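Local coordinates for protein 4-alpha-glucanotransferase (Streptococcus agalactiae, PDB 6M6T) that is an amylomaltase-type enzyme of the TIM-barrel clan, with glycan ligands bound in its pocket, at residues H12-S15 with G21-T24; L49-F54 with Q60-V65; D56-S61 with G468-R473; D96-D101 with L452-D457. All coordinates share one frame; numbering follows the deposited sequence.

In the fold
The four contacts lie almost wholly in loops: those after barrel strands 6-10 and 43-45, the one after helix 74-78 and the one after helix 448-451. Contacts 2 and 3 share Q60 and S61 and both touch AC1; their centres lie about 10 Å apart. Contact 1 sits further from the ligand, with the side chain of T14 about 14 Å from a bound AC1. It still touches contact 2, where H12 and I13 meet L49. It also touches contact 3 at R473 and contact 4 at V100. Contact 4 is joined to contact 3 through 468-473: Q471 O lies 3.0 Å from V100 N, a probable hydrogen bond. Contacts 2 and 4 do not touch; their nearest atoms are about 10 Å apart.

Contact 1 of 4, residues H12-S15 with G21-T24; sequences HITS and GIGT
I22 swings CG1 to the far side of CB from its own backbone N (chi1 -171°). This carries CD1 across to T14, where it comes within 4.0 Å of T14 CB. CG1 of I22 lies almost as near, 4.1 Å from the same T14 CB. In I13 it is the CG2 branch that points opposite the backbone N. That methyl reaches the main chain of T24 and rests 4.0 Å from T24 C.

The rest of the contact is main chain. G23 N donates to T14 O over 3.0 Å, with an N-H...O angle of 155°. The donor stands above the carbonyl plane, 39° out of it. G23 has no side chain between the two segments, and T14 CA and G23 CA are 4.3 Å apart. On the same glycine, G23 CA approaches I13 O at 3.1 Å in a CA-H...O contact. Two neighbouring carbonyls of 12-15 thus meet one residue.

The residues that touch are all buried. S15 N bonds back to H12 O at 2.8 Å, which curls 12-15 into a turn. The hydroxyl of T24 turns to another partner, D73, through OG1. I22 also packs on V100, and T14 on M460.

Both segments belong to the loop between strand 6-10 and helix 27-38. Between the two segments there is one backbone bond, with the apolar branches of I13, T14 and I22 around it. The loop is the first beta-alpha connection of the TIM barrel.

Contact 2 of 4, residues L49-F54 with Q60-V65; sequences LTTTSF and QSFSAV. With AC1 (4,6-dideoxy-4-{[(1S,4R,5S,6S)-4,5,6-trihydroxy-3-(hydroxymethyl)cyclohex-2-en-1-yl]amino}-alpha-D-glucopyranose), chain I.
S53 and Q60 meet beside a glycan pocket, of which Q60 is a member. S53 CB lies 4.0 Å from Q60 O. Q60 itself turns to the ligand: CG stands opposite the backbone N (chi1 -172°) and the chain runs on extended. Its amide end lies against AC1, with OE1 of Q60 3.1 Å from C6 of AC1. NE2 of Q60 lies 3.2 Å from C6B, the hydroxymethyl carbon on the cyclohexene unit of AC1.

Further along, small polar groups join the two segments. F62 N makes a weak, bent hydrogen bond to T51 OG1, with an N-H...O angle of 120°. The T51 and F62 side chains cross at about a right angle. The F62 ring then runs obliquely past the next two residues of 49-54. CE2 of F62 is 3.4 Å from T52 O, while CE1 of F62 is 3.8 Å from S53 OG. The two segments are the outgoing and returning arms of one long loop after barrel strand 43-45.

T50 OG1 and S61 OG are 2.8 Å apart and hydrogen-bonded. Either could be the donor. The place of S61 OG is doubtful, so this bond is less sure than its length suggests. The methyl of T50 goes to the other arm's main chain, with CG2 3.5 Å from S63 O. S63 forms an ST turn: V65 N donates to S63 OG at 3.2 Å, nearly straight at 166°. F62 also packs on M147 and K150 of helix 140-152.

Contact 3 of 4, residues D56-S61 with G468-R473; sequences DSPYQS and GNWQWR. With AC1 (4,6-dideoxy-4-{[(1S,4R,5S,6S)-4,5,6-trihydroxy-3-(hydroxymethyl)cyclohex-2-en-1-yl]amino}-alpha-D-glucopyranose), chain I; ASO (1,5-anhydro-D-glucitol), chain B.
S57 OG, on a residue packed against W470, takes a hydrogen bond from Y59 N at 3.0 Å. This closes an ST turn. The same hydroxyl gives a weak hydrogen bond to O5 of AC1, 3.4 Å away. It reaches both because OG lies opposite the backbone N (chi1 159°).

The W470 indole lies along the loop, and one of its faces carries three groups. P58 CD sits over the six-membered ring, 4.0 Å from its centroid and only 5° off the normal. S57 CA sits over the five-membered ring at 29° off the normal. Both are CH-pi contacts. D56 O is above the pyrrole part of the same face, 3.5 Å from W470 CD1.

One loop follows the second strand of the TIM barrel, 43-45; the other comes after helix 448-451, beyond the eighth strand, 443-447. They meet beside one of the glycan pockets, which includes S57 and Y59. W470 packs against the chain that carries these two residues; its carbonyl O is hydrogen-bonded to Y102 OH.

The Y59 side chain lies roughly perpendicular to that of W470, with Y59 CE1 4.0 Å from W470 CH2. Its hydroxyl is bonded to D216. A face of the Y59 ring meets ASO, whose C2 stands 3.9 Å above the ring plane, toward the rim. Y59 CB is 3.7 Å from C6 of ASO.

Contact 4 of 4, residues D96-D101 with L452-D457; sequences DPEVVD and LDKPAD
The side chains of E98 and K454 meet at a slant, through their charged ends alone. E98 sits in a type I beta turn, D96 to V99. K454 belongs to the Schellman motif that ends helix 448-451: its N bonds back to Q449 O, and D453, at positive phi, is the C-prime residue. The contact therefore joins a turn ahead of helix 105-122 to the loop after helix 448-451.

The salt bridge runs from K454 NZ to E98 OE2 at 2.8 Å. NZ approaches nearly in line with the C-O bond of that oxygen. The two chains arrive differently. E98 first places CG between its backbone N and carbonyl carbon (chi1 40°), then runs out straight. K454 is bent twice, at chi2 and chi4.

The other carboxylate oxygen, E98 OE1, makes a second salt bridge with R475. Two basic groups thus hold the one carboxylate, which would favour its charged form. D457 OD1 lies 5.6 Å from E98 OE2, not in contact, and its like charge would probably weaken this effect a little.

An Asx turn overlaps the beta turn. E98 N donates to D96 OD1 at 3.0 Å, meeting that oxygen from above the carboxylate plane.

Contact 1 of 4, residues H12-S15 with G21-T24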
loop_
_atom_site.group_PDB
_atom_site.type_symbol
_atom_site.label_atom_id
_atom_site.label_comp_id
_atom_site.label_asym_id
_atom_site.label_seq_id
_atom_site.Cartn_x
_atom_site.Cartn_y
_atom_site.Cartn_z
ATOM N N HIS A 12 8.307 1.602 -1.972
ATOM C CA HIS A 12 7.282 2.562 -1.636
ATOM C C HIS A 12 7.848 3.975 -1.678
ATOM O O HIS A 12 9.028 4.207 -1.390
ATOM C CB HIS A 12 6.705 2.267 -0.254
ATOM C CG HIS A 12 5.404 2.951 -0.003
ATOM N ND1 HIS A 12 4.861 3.076 1.254
ATOM C CD2 HIS A 12 4.538 3.555 -0.853
ATOM C CE1 HIS A 12 3.708 3.719 1.169
ATOM N NE2 HIS A 12 3.491 4.024 -0.099
ATOM N N ILE A 13 6.976 4.920 -2.035
ATOM C CA ILE A 13 7.286 6.341 -1.976
ATOM C C ILE A 13 7.954 6.723 -0.662
ATOM O O ILE A 13 8.728 7.678 -0.611
ATOM C CB ILE A 13 5.991 7.136 -2.199
ATOM C CG1 ILE A 13 5.180 6.501 -3.335
ATOM C CG2 ILE A 13 6.305 8.611 -2.432
ATOM C CD1 ILE A 13 5.587 6.929 -4.684
ATOM N N THR A 14 7.679 5.998 0.424
ATOM C CA THR A 14 8.282 6.419 1.684
ATOM C C THR A 14 9.782 6.146 1.691
ATOM O O THR A 14 10.538 6.895 2.310
ATOM C CB THR A 14 7.576 5.758 2.890
ATOM O OG1 THR A 14 8.064 4.429 3.124
ATOM C CG2 THR A 14 6.096 5.707 2.667
ATOM N N SER A 15 10.236 5.122 0.974
ATOM C CA SER A 15 11.634 4.705 1.053
ATOM C C SER A 15 12.574 5.539 0.180
ATOM O O SER A 15 13.798 5.391 0.298
ATOM C CB SER A 15 11.765 3.223 0.683
ATOM O OG SER A 15 10.719 2.451 1.229
ATOM N N GLY A 21 12.708 13.761 5.759
ATOM C CA GLY A 21 12.501 12.680 6.741
ATOM C C GLY A 21 11.673 11.548 6.196
ATOM O O GLY A 21 11.432 10.602 6.899
ATOM N N ILE A 22 11.293 11.651 4.947
ATOM C CA ILE A 22 10.436 10.638 4.352
ATOM C C ILE A 22 10.334 10.929 2.863
ATOM O O ILE A 22 10.285 12.095 2.457
ATOM C CB ILE A 22 9.049 10.627 5.017
ATOM C CG1 ILE A 22 8.242 9.414 4.536
ATOM C CG2 ILE A 22 8.321 11.941 4.755
ATOM C CD1 ILE A 22 7.566 8.674 5.639
ATOM N N GLY A 23 10.319 9.884 2.040
ATOM C CA GLY A 23 10.176 10.079 0.610
ATOM C C GLY A 23 8.924 10.858 0.259
ATOM O O GLY A 23 7.939 10.883 0.984
ATOM N N THR A 24 8.976 11.509 -0.890
ATOM C CA THR A 24 7.986 12.492 -1.295
ATOM C C THR A 24 7.710 12.333 -2.785
ATOM O O THR A 24 8.532 11.798 -3.531
ATOM C CB THR A 24 8.499 13.931 -1.057
ATOM O OG1 THR A 24 9.338 14.339 -2.166
ATOM C CG2 THR A 24 9.316 14.059 0.236
#

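Contact 2 of 4, residues L49-F54 with Q60-V65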
loop_
_atom_site.group_PDB
_atom_site.type_symbol
_atom_site.label_atom_id
_atom_site.label_comp_id
_atom_site.label_asym_id
_atom_site.label_seq_id
_atom_site.Cartn_x
_atom_site.Cartn_y
_atom_site.Cartn_z
ATOM N N LEU A 49 -1.225 4.513 -1.085
ATOM C CA LEU A 49 -1.004 5.922 -0.826
ATOM C C LEU A 49 -1.995 6.489 0.184
ATOM O O LEU A 49 -2.179 7.709 0.258
ATOM C CB LEU A 49 -1.067 6.690 -2.142
ATOM C CG LEU A 49 -0.095 6.112 -3.167
ATOM C CD1 LEU A 49 -0.053 7.008 -4.389
ATOM C CD2 LEU A 49 1.299 5.920 -2.535
ATOM N N THR A 50 -2.637 5.637 0.964
ATOM C CA THR A 50 -3.664 6.140 1.849
ATOM C C THR A 50 -3.048 6.695 3.131
ATOM O O THR A 50 -1.844 6.565 3.394
ATOM C CB THR A 50 -4.676 5.046 2.179
ATOM O OG1 THR A 50 -3.977 3.855 2.562
ATOM C CG2 THR A 50 -5.603 4.775 0.973
ATOM N N THR A 51 -3.917 7.305 3.939
ATOM C CA THR A 51 -3.521 7.947 5.184
ATOM C C THR A 51 -3.210 6.901 6.251
ATOM O O THR A 51 -3.702 5.770 6.202
ATOM C CB THR A 51 -4.641 8.873 5.658
ATOM O OG1 THR A 51 -5.818 8.090 5.897
ATOM C CG2 THR A 51 -4.956 9.938 4.594
ATOM N N THR A 52 -2.384 7.279 7.225
ATOM C CA THR A 52 -1.915 6.343 8.231
ATOM C C THR A 52 -2.290 6.807 9.632
ATOM O O THR A 52 -2.509 7.996 9.882
ATOM C CB THR A 52 -0.408 6.175 8.152
ATOM O OG1 THR A 52 0.208 7.357 8.679
ATOM C CG2 THR A 52 0.021 5.990 6.720
ATOM N N SER A 53 -2.285 5.839 10.556
ATOM C CA SER A 53 -2.649 5.942 11.963
ATOM C C SER A 53 -1.426 5.660 12.833
ATOM O O SER A 53 -0.285 5.712 12.365
ATOM C CB SER A 53 -3.792 4.974 12.287
ATOM O OG SER A 53 -4.503 5.381 13.445
ATOM N N PHE A 54 -1.660 5.445 14.129
ATOM C CA PHE A 54 -0.616 4.900 14.989
ATOM C C PHE A 54 -0.144 3.560 14.426
ATOM O O PHE A 54 -0.940 2.754 13.932
ATOM C CB PHE A 54 -1.133 4.739 16.435
ATOM C CG PHE A 54 -0.155 4.044 17.362
ATOM C CD1 PHE A 54 0.856 4.756 17.990
ATOM C CD2 PHE A 54 -0.238 2.669 17.595
ATOM C CE1 PHE A 54 1.769 4.114 18.829
ATOM C CE2 PHE A 54 0.672 2.020 18.436
ATOM C CZ PHE A 54 1.675 2.742 19.050
ATOM N N GLN A 60 -4.533 0.258 7.320
ATOM C CA GLN A 60 -5.471 0.595 8.399
ATOM C C GLN A 60 -5.652 2.118 8.368
ATOM O O GLN A 60 -5.053 2.859 9.152
ATOM C CB GLN A 60 -4.928 0.121 9.747
ATOM C CG GLN A 60 -5.856 0.238 10.915
ATOM C CD GLN A 60 -5.270 -0.404 12.143
ATOM O OE1 GLN A 60 -4.664 -1.470 12.051
ATOM N NE2 GLN A 60 -5.432 0.240 13.299
ATOM N N SER A 61 -6.566 2.583 7.515
ATOM C CA SER A 61 -6.519 3.950 7.011
ATOM C C SER A 61 -7.796 4.705 7.308
ATOM O O SER A 61 -8.890 4.140 7.240
ATOM C CB SER A 61 -6.275 3.974 5.494
ATOM O OG SER A 61 -4.892 4.098 5.192
ATOM N N PHE A 62 -7.639 5.998 7.596
ATOM C CA PHE A 62 -8.771 6.887 7.804
ATOM C C PHE A 62 -9.699 6.937 6.596
ATOM O O PHE A 62 -10.870 7.301 6.749
ATOM C CB PHE A 62 -8.282 8.307 8.134
ATOM C CG PHE A 62 -7.439 8.400 9.384
ATOM C CD1 PHE A 62 -7.702 7.594 10.483
ATOM C CD2 PHE A 62 -6.372 9.294 9.451
ATOM C CE1 PHE A 62 -6.908 7.673 11.628
ATOM C CE2 PHE A 62 -5.577 9.380 10.598
ATOM C CZ PHE A 62 -5.846 8.559 11.681
ATOM N N SER A 63 -9.214 6.606 5.397
ATOM C CA SER A 63 -10.077 6.586 4.218
ATOM C C SER A 63 -9.452 5.697 3.161
ATOM O O SER A 63 -8.228 5.579 3.072
ATOM C CB SER A 63 -10.319 7.982 3.629
ATOM O OG SER A 63 -10.881 7.923 2.316
ATOM N N ALA A 64 -10.313 5.085 2.350
ATOM C CA ALA A 64 -9.879 4.209 1.270
ATOM C C ALA A 64 -9.327 4.947 0.046
ATOM O O ALA A 64 -8.894 4.278 -0.900
ATOM C CB ALA A 64 -11.046 3.319 0.839
ATOM N N VAL A 65 -9.384 6.284 0.006
ATOM C CA VAL A 65 -8.996 7.038 -1.183
ATOM C C VAL A 65 -8.104 8.222 -0.865
ATOM O O VAL A 65 -7.447 8.761 -1.763
ATOM C CB VAL A 65 -10.218 7.560 -1.964
ATOM C CG1 VAL A 65 -10.928 6.430 -2.669
ATOM C CG2 VAL A 65 -11.148 8.334 -1.047
HETATM C C1 AC1 I . -1.016 -5.463 8.045
HETATM O O2 AC1 I . 0.421 -7.163 9.097
HETATM C C2 AC1 I . -0.166 -5.858 9.269
HETATM C C4A AC1 I . -3.317 -3.721 15.567
HETATM C C3 AC1 I . -0.964 -5.837 10.540
HETATM O O3 AC1 I . -0.045 -6.175 11.567
HETATM C C4 AC1 I . -1.570 -4.426 10.738
HETATM N N4A AC1 I . -2.295 -4.172 12.021
HETATM C C5 AC1 I . -2.505 -4.243 9.555
HETATM O O5 AC1 I . -1.732 -4.221 8.335
HETATM C C6 AC1 I . -3.262 -2.927 9.707
HETATM C C1B AC1 I . -1.531 -3.627 13.177
HETATM C C2B AC1 I . -1.489 -4.711 14.241
HETATM O O2B AC1 I . -0.954 -5.920 13.695
HETATM C C3B AC1 I . -2.932 -4.944 14.719
HETATM O O3B AC1 I . -3.029 -6.156 15.497
HETATM O O4 AC1 I . -4.707 -3.759 16.008
HETATM C C5B AC1 I . -3.021 -2.526 14.879
HETATM C C7B AC1 I . -2.145 -2.487 13.756
HETATM C C6B AC1 I . -3.668 -1.246 15.461
HETATM O O6B AC1 I . -4.779 -1.593 16.316
#

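Contact 3 of 4, residues D56-S61 with G468-R473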
loop_
_atom_site.group_PDB
_atom_site.type_symbol
_atom_site.label_atom_id
_atom_site.label_comp_id
_atom_site.label_asym_id
_atom_site.label_seq_id
_atom_site.Cartn_x
_atom_site.Cartn_y
_atom_site.Cartn_z
ATOM N N ASP A 56 1.668 3.276 11.749
ATOM C CA ASP A 56 2.148 3.768 10.461
ATOM C C ASP A 56 1.850 2.811 9.298
ATOM O O ASP A 56 2.421 2.952 8.205
ATOM C CB ASP A 56 3.645 4.119 10.552
ATOM C CG ASP A 56 3.957 5.018 11.771
ATOM O OD1 ASP A 56 3.178 5.980 12.005
ATOM O OD2 ASP A 56 4.968 4.771 12.484
ATOM N N SER A 57 0.926 1.875 9.499
ATOM C CA SER A 57 0.462 0.978 8.450
ATOM C C SER A 57 -0.470 1.698 7.485
ATOM O O SER A 57 -1.383 2.405 7.924
ATOM C CB SER A 57 -0.255 -0.218 9.082
ATOM O OG SER A 57 -1.117 -0.859 8.161
ATOM N N PRO A 58 -0.275 1.567 6.168
ATOM C CA PRO A 58 -1.248 2.073 5.197
ATOM C C PRO A 58 -2.420 1.136 4.932
ATOM O O PRO A 58 -3.303 1.486 4.144
ATOM C CB PRO A 58 -0.396 2.258 3.934
ATOM C CG PRO A 58 0.684 1.231 4.054
ATOM C CD PRO A 58 0.976 1.106 5.523
ATOM N N TYR A 59 -2.458 -0.041 5.557
ATOM C CA TYR A 59 -3.563 -0.980 5.422
ATOM C C TYR A 59 -4.571 -0.865 6.576
ATOM O O TYR A 59 -5.347 -1.806 6.819
ATOM C CB TYR A 59 -3.011 -2.405 5.311
ATOM C CG TYR A 59 -2.063 -2.601 4.139
ATOM C CD1 TYR A 59 -0.710 -2.269 4.240
ATOM C CD2 TYR A 59 -2.525 -3.116 2.922
ATOM C CE1 TYR A 59 0.166 -2.453 3.147
ATOM C CE2 TYR A 59 -1.669 -3.301 1.828
ATOM C CZ TYR A 59 -0.324 -2.971 1.938
ATOM O OH TYR A 59 0.517 -3.161 0.846
ATOM N N GLN A 60 -4.533 0.258 7.320
ATOM C CA GLN A 60 -5.471 0.595 8.399
ATOM C C GLN A 60 -5.652 2.118 8.368
ATOM O O GLN A 60 -5.053 2.859 9.152
ATOM C CB GLN A 60 -4.928 0.121 9.747
ATOM C CG GLN A 60 -5.856 0.238 10.915
ATOM C CD GLN A 60 -5.270 -0.404 12.143
ATOM O OE1 GLN A 60 -4.664 -1.470 12.051
ATOM N NE2 GLN A 60 -5.432 0.240 13.299
ATOM N N SER A 61 -6.566 2.583 7.515
ATOM C CA SER A 61 -6.519 3.950 7.011
ATOM C C SER A 61 -7.796 4.705 7.308
ATOM O O SER A 61 -8.890 4.140 7.240
ATOM C CB SER A 61 -6.275 3.974 5.494
ATOM O OG SER A 61 -4.892 4.098 5.192
ATOM N N GLY A 468 8.688 -0.784 14.969
ATOM C CA GLY A 468 9.676 -0.608 13.914
ATOM C C GLY A 468 9.342 -1.189 12.557
ATOM O O GLY A 468 10.066 -2.056 12.047
ATOM N N ASN A 469 8.260 -0.694 11.957
ATOM C CA ASN A 469 7.761 -1.172 10.678
ATOM C C ASN A 469 7.508 0.025 9.775
ATOM O O ASN A 469 7.112 1.091 10.248
ATOM C CB ASN A 469 6.446 -1.997 10.844
ATOM C CG ASN A 469 6.689 -3.431 11.334
ATOM O OD1 ASN A 469 7.435 -4.191 10.727
ATOM N ND2 ASN A 469 6.055 -3.793 12.432
ATOM N N TRP A 470 7.715 -0.168 8.466
ATOM C CA TRP A 470 7.517 0.862 7.444
ATOM C C TRP A 470 8.542 1.986 7.565
ATOM O O TRP A 470 8.282 3.132 7.185
ATOM C CB TRP A 470 6.091 1.428 7.473
ATOM C CG TRP A 470 5.043 0.395 7.833
ATOM C CD1 TRP A 470 4.444 0.229 9.052
ATOM C CD2 TRP A 470 4.477 -0.612 6.976
ATOM N NE1 TRP A 470 3.552 -0.812 9.010
ATOM C CE2 TRP A 470 3.550 -1.345 7.749
ATOM C CE3 TRP A 470 4.666 -0.967 5.639
ATOM C CZ2 TRP A 470 2.809 -2.416 7.223
ATOM C CZ3 TRP A 470 3.927 -2.030 5.116
ATOM C CH2 TRP A 470 3.015 -2.740 5.908
ATOM N N GLN A 471 9.725 1.659 8.071
ATOM C CA GLN A 471 10.719 2.664 8.377
ATOM C C GLN A 471 11.907 2.665 7.436
ATOM O O GLN A 471 12.768 3.543 7.563
ATOM C CB GLN A 471 11.233 2.476 9.804
ATOM C CG GLN A 471 10.404 3.165 10.824
ATOM C CD GLN A 471 10.618 2.558 12.166
ATOM O OE1 GLN A 471 11.574 1.796 12.356
ATOM N NE2 GLN A 471 9.724 2.859 13.109
ATOM N N TRP A 472 12.004 1.713 6.516
ATOM C CA TRP A 472 13.194 1.667 5.675
ATOM C C TRP A 472 13.207 2.820 4.678
ATOM O O TRP A 472 12.219 3.081 3.986
ATOM C CB TRP A 472 13.282 0.346 4.929
ATOM C CG TRP A 472 14.568 0.213 4.202
ATOM C CD1 TRP A 472 15.803 0.013 4.750
ATOM C CD2 TRP A 472 14.759 0.283 2.789
ATOM N NE1 TRP A 472 16.752 -0.062 3.759
ATOM C CE2 TRP A 472 16.138 0.105 2.546
ATOM C CE3 TRP A 472 13.901 0.481 1.702
ATOM C CZ2 TRP A 472 16.674 0.121 1.267
ATOM C CZ3 TRP A 472 14.438 0.504 0.437
ATOM C CH2 TRP A 472 15.812 0.317 0.228
ATOM N N ARG A 473 14.331 3.514 4.615
ATOM C CA ARG A 473 14.624 4.418 3.518
ATOM C C ARG A 473 15.960 4.008 2.910
ATOM O O ARG A 473 16.764 3.310 3.534
ATOM C CB ARG A 473 14.631 5.883 3.990
ATOM C CG ARG A 473 13.248 6.390 4.399
ATOM C CD ARG A 473 13.280 7.804 4.927
ATOM N NE ARG A 473 13.527 8.774 3.866
ATOM C CZ ARG A 473 14.211 9.909 4.021
ATOM N NH1 ARG A 473 14.713 10.240 5.208
ATOM N NH2 ARG A 473 14.389 10.718 2.988
HETATM C C1 AC1 I . -1.016 -5.463 8.045
HETATM O O2 AC1 I . 0.421 -7.163 9.097
HETATM C C2 AC1 I . -0.166 -5.858 9.269
HETATM C C4A AC1 I . -3.317 -3.721 15.567
HETATM C C3 AC1 I . -0.964 -5.837 10.540
HETATM O O3 AC1 I . -0.045 -6.175 11.567
HETATM C C4 AC1 I . -1.570 -4.426 10.738
HETATM N N4A AC1 I . -2.295 -4.172 12.021
HETATM C C5 AC1 I . -2.505 -4.243 9.555
HETATM O O5 AC1 I . -1.732 -4.221 8.335
HETATM C C6 AC1 I . -3.262 -2.927 9.707
HETATM C C1B AC1 I . -1.531 -3.627 13.177
HETATM C C2B AC1 I . -1.489 -4.711 14.241
HETATM O O2B AC1 I . -0.954 -5.920 13.695
HETATM C C3B AC1 I . -2.932 -4.944 14.719
HETATM O O3B AC1 I . -3.029 -6.156 15.497
HETATM O O4 AC1 I . -4.707 -3.759 16.008
HETATM C C5B AC1 I . -3.021 -2.526 14.879
HETATM C C7B AC1 I . -2.145 -2.487 13.756
HETATM C C6B AC1 I . -3.668 -1.246 15.461
HETATM O O6B AC1 I . -4.779 -1.593 16.316
HETATM C C1 ASO B . -2.828 -7.113 3.454
HETATM C C2 ASO B . -1.360 -6.788 3.802
HETATM C C3 ASO B . -1.087 -7.117 5.280
HETATM C C4 ASO B . -2.060 -6.291 6.141
HETATM C C5 ASO B . -3.478 -6.597 5.740
HETATM C C6 ASO B . -4.403 -5.591 6.424
HETATM O O2 ASO B . -0.458 -7.503 2.949
HETATM O O3 ASO B . 0.308 -6.803 5.615
HETATM O O4 ASO B . -1.877 -6.545 7.555
HETATM O O5 ASO B . -3.671 -6.353 4.345
HETATM O O6 ASO B . -5.496 -5.265 5.547
#

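Contact 4 of 4, residues D96-D101 with L452-D457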
loop_
_atom_site.group_PDB
_atom_site.type_symbol
_atom_site.label_atom_id
_atom_site.label_comp_id
_atom_site.label_asym_id
_atom_site.label_seq_id
_atom_site.Cartn_x
_atom_site.Cartn_y
_atom_site.Cartn_z
ATOM N N ASP A 96 18.415 9.378 11.675
ATOM C CA ASP A 96 19.011 8.464 10.705
ATOM C C ASP A 96 18.359 8.654 9.334
ATOM O O ASP A 96 17.128 8.626 9.233
ATOM C CB ASP A 96 18.839 7.027 11.190
ATOM C CG ASP A 96 19.461 5.987 10.254
ATOM O OD1 ASP A 96 20.019 6.318 9.172
ATOM O OD2 ASP A 96 19.382 4.795 10.623
ATOM N N PRO A 97 19.133 8.874 8.267
ATOM C CA PRO A 97 18.518 8.939 6.928
ATOM C C PRO A 97 17.735 7.695 6.532
ATOM O O PRO A 97 16.633 7.842 5.990
ATOM C CB PRO A 97 19.718 9.170 5.995
ATOM C CG PRO A 97 20.928 8.905 6.838
ATOM C CD PRO A 97 20.535 9.300 8.224
ATOM N N GLU A 98 18.250 6.479 6.773
ATOM C CA GLU A 98 17.570 5.266 6.307
ATOM C C GLU A 98 16.555 4.719 7.312
ATOM O O GLU A 98 16.255 3.518 7.283
ATOM C CB GLU A 98 18.580 4.167 5.918
ATOM C CG GLU A 98 19.815 3.988 6.810
ATOM C CD GLU A 98 20.568 2.675 6.529
ATOM O OE1 GLU A 98 21.513 2.359 7.294
ATOM O OE2 GLU A 98 20.214 1.959 5.553
ATOM N N VAL A 99 16.029 5.572 8.195
ATOM C CA VAL A 99 14.916 5.236 9.081
ATOM C C VAL A 99 13.975 6.431 9.114
ATOM O O VAL A 99 14.413 7.557 9.366
ATOM C CB VAL A 99 15.369 4.897 10.517
ATOM C CG1 VAL A 99 14.153 4.586 11.385
ATOM C CG2 VAL A 99 16.349 3.742 10.532
ATOM N N VAL A 100 12.690 6.204 8.858
ATOM C CA VAL A 100 11.724 7.267 9.108
ATOM C C VAL A 100 11.419 7.293 10.595
ATOM O O VAL A 100 11.483 6.264 11.280
ATOM C CB VAL A 100 10.430 7.096 8.290
ATOM C CG1 VAL A 100 9.664 8.404 8.271
ATOM C CG2 VAL A 100 10.718 6.602 6.894
ATOM N N ASP A 101 11.105 8.483 11.107
ATOM C CA ASP A 101 10.548 8.651 12.445
ATOM C C ASP A 101 9.162 9.279 12.268
ATOM O O ASP A 101 9.023 10.501 12.144
ATOM C CB ASP A 101 11.455 9.488 13.341
ATOM C CG ASP A 101 10.816 9.791 14.702
ATOM O OD1 ASP A 101 9.994 8.966 15.194
ATOM O OD2 ASP A 101 11.126 10.864 15.274
ATOM N N LEU A 452 20.154 -3.728 -3.428
ATOM C CA LEU A 452 21.303 -3.134 -2.745
ATOM C C LEU A 452 21.912 -4.046 -1.689
ATOM O O LEU A 452 22.780 -3.590 -0.932
ATOM C CB LEU A 452 20.921 -1.811 -2.083
ATOM C CG LEU A 452 19.987 -0.930 -2.902
ATOM C CD1 LEU A 452 19.334 0.109 -1.990
ATOM C CD2 LEU A 452 20.718 -0.278 -4.072
ATOM N N ASP A 453 21.458 -5.298 -1.598
ATOM C CA ASP A 453 22.002 -6.277 -0.657
ATOM C C ASP A 453 21.918 -5.768 0.786
ATOM O O ASP A 453 22.919 -5.689 1.499
ATOM C CB ASP A 453 23.451 -6.635 -1.034
ATOM C CG ASP A 453 23.903 -7.996 -0.474
ATOM O OD1 ASP A 453 23.215 -9.017 -0.707
ATOM O OD2 ASP A 453 24.962 -8.051 0.196
ATOM N N LYS A 454 20.651 -5.414 1.235
ATOM C CA LYS A 454 20.626 -4.863 2.593
ATOM C C LYS A 454 20.334 -5.952 3.632
ATOM O O LYS A 454 19.708 -6.970 3.315
ATOM C CB LYS A 454 19.583 -3.745 2.695
ATOM C CG LYS A 454 20.053 -2.408 2.120
ATOM C CD LYS A 454 21.335 -1.947 2.800
ATOM C CE LYS A 454 21.616 -0.467 2.535
ATOM N NZ LYS A 454 20.619 0.440 3.193
ATOM N N PRO A 455 20.790 -5.782 4.905
ATOM C CA PRO A 455 20.680 -6.877 5.892
ATOM C C PRO A 455 19.292 -7.023 6.503
ATOM O O PRO A 455 18.362 -6.336 6.078
ATOM C CB PRO A 455 21.716 -6.491 6.960
ATOM C CG PRO A 455 22.501 -5.332 6.369
ATOM C CD PRO A 455 21.547 -4.648 5.456
ATOM N N ALA A 456 19.130 -7.901 7.501
ATOM C CA ALA A 456 17.789 -8.214 7.995
ATOM C C ALA A 456 17.083 -7.004 8.586
ATOM O O ALA A 456 15.845 -6.983 8.615
ATOM C CB ALA A 456 17.844 -9.328 9.037
ATOM N N ASP A 457 17.840 -5.997 9.047
ATOM C CA ASP A 457 17.244 -4.785 9.610
ATOM C C ASP A 457 16.257 -4.119 8.660
ATOM O O ASP A 457 15.365 -3.390 9.117
ATOM C CB ASP A 457 18.341 -3.759 10.002
ATOM C CG ASP A 457 19.223 -3.285 8.791
ATOM O OD1 ASP A 457 18.696 -2.946 7.696
ATOM O OD2 ASP A 457 20.466 -3.218 8.956
#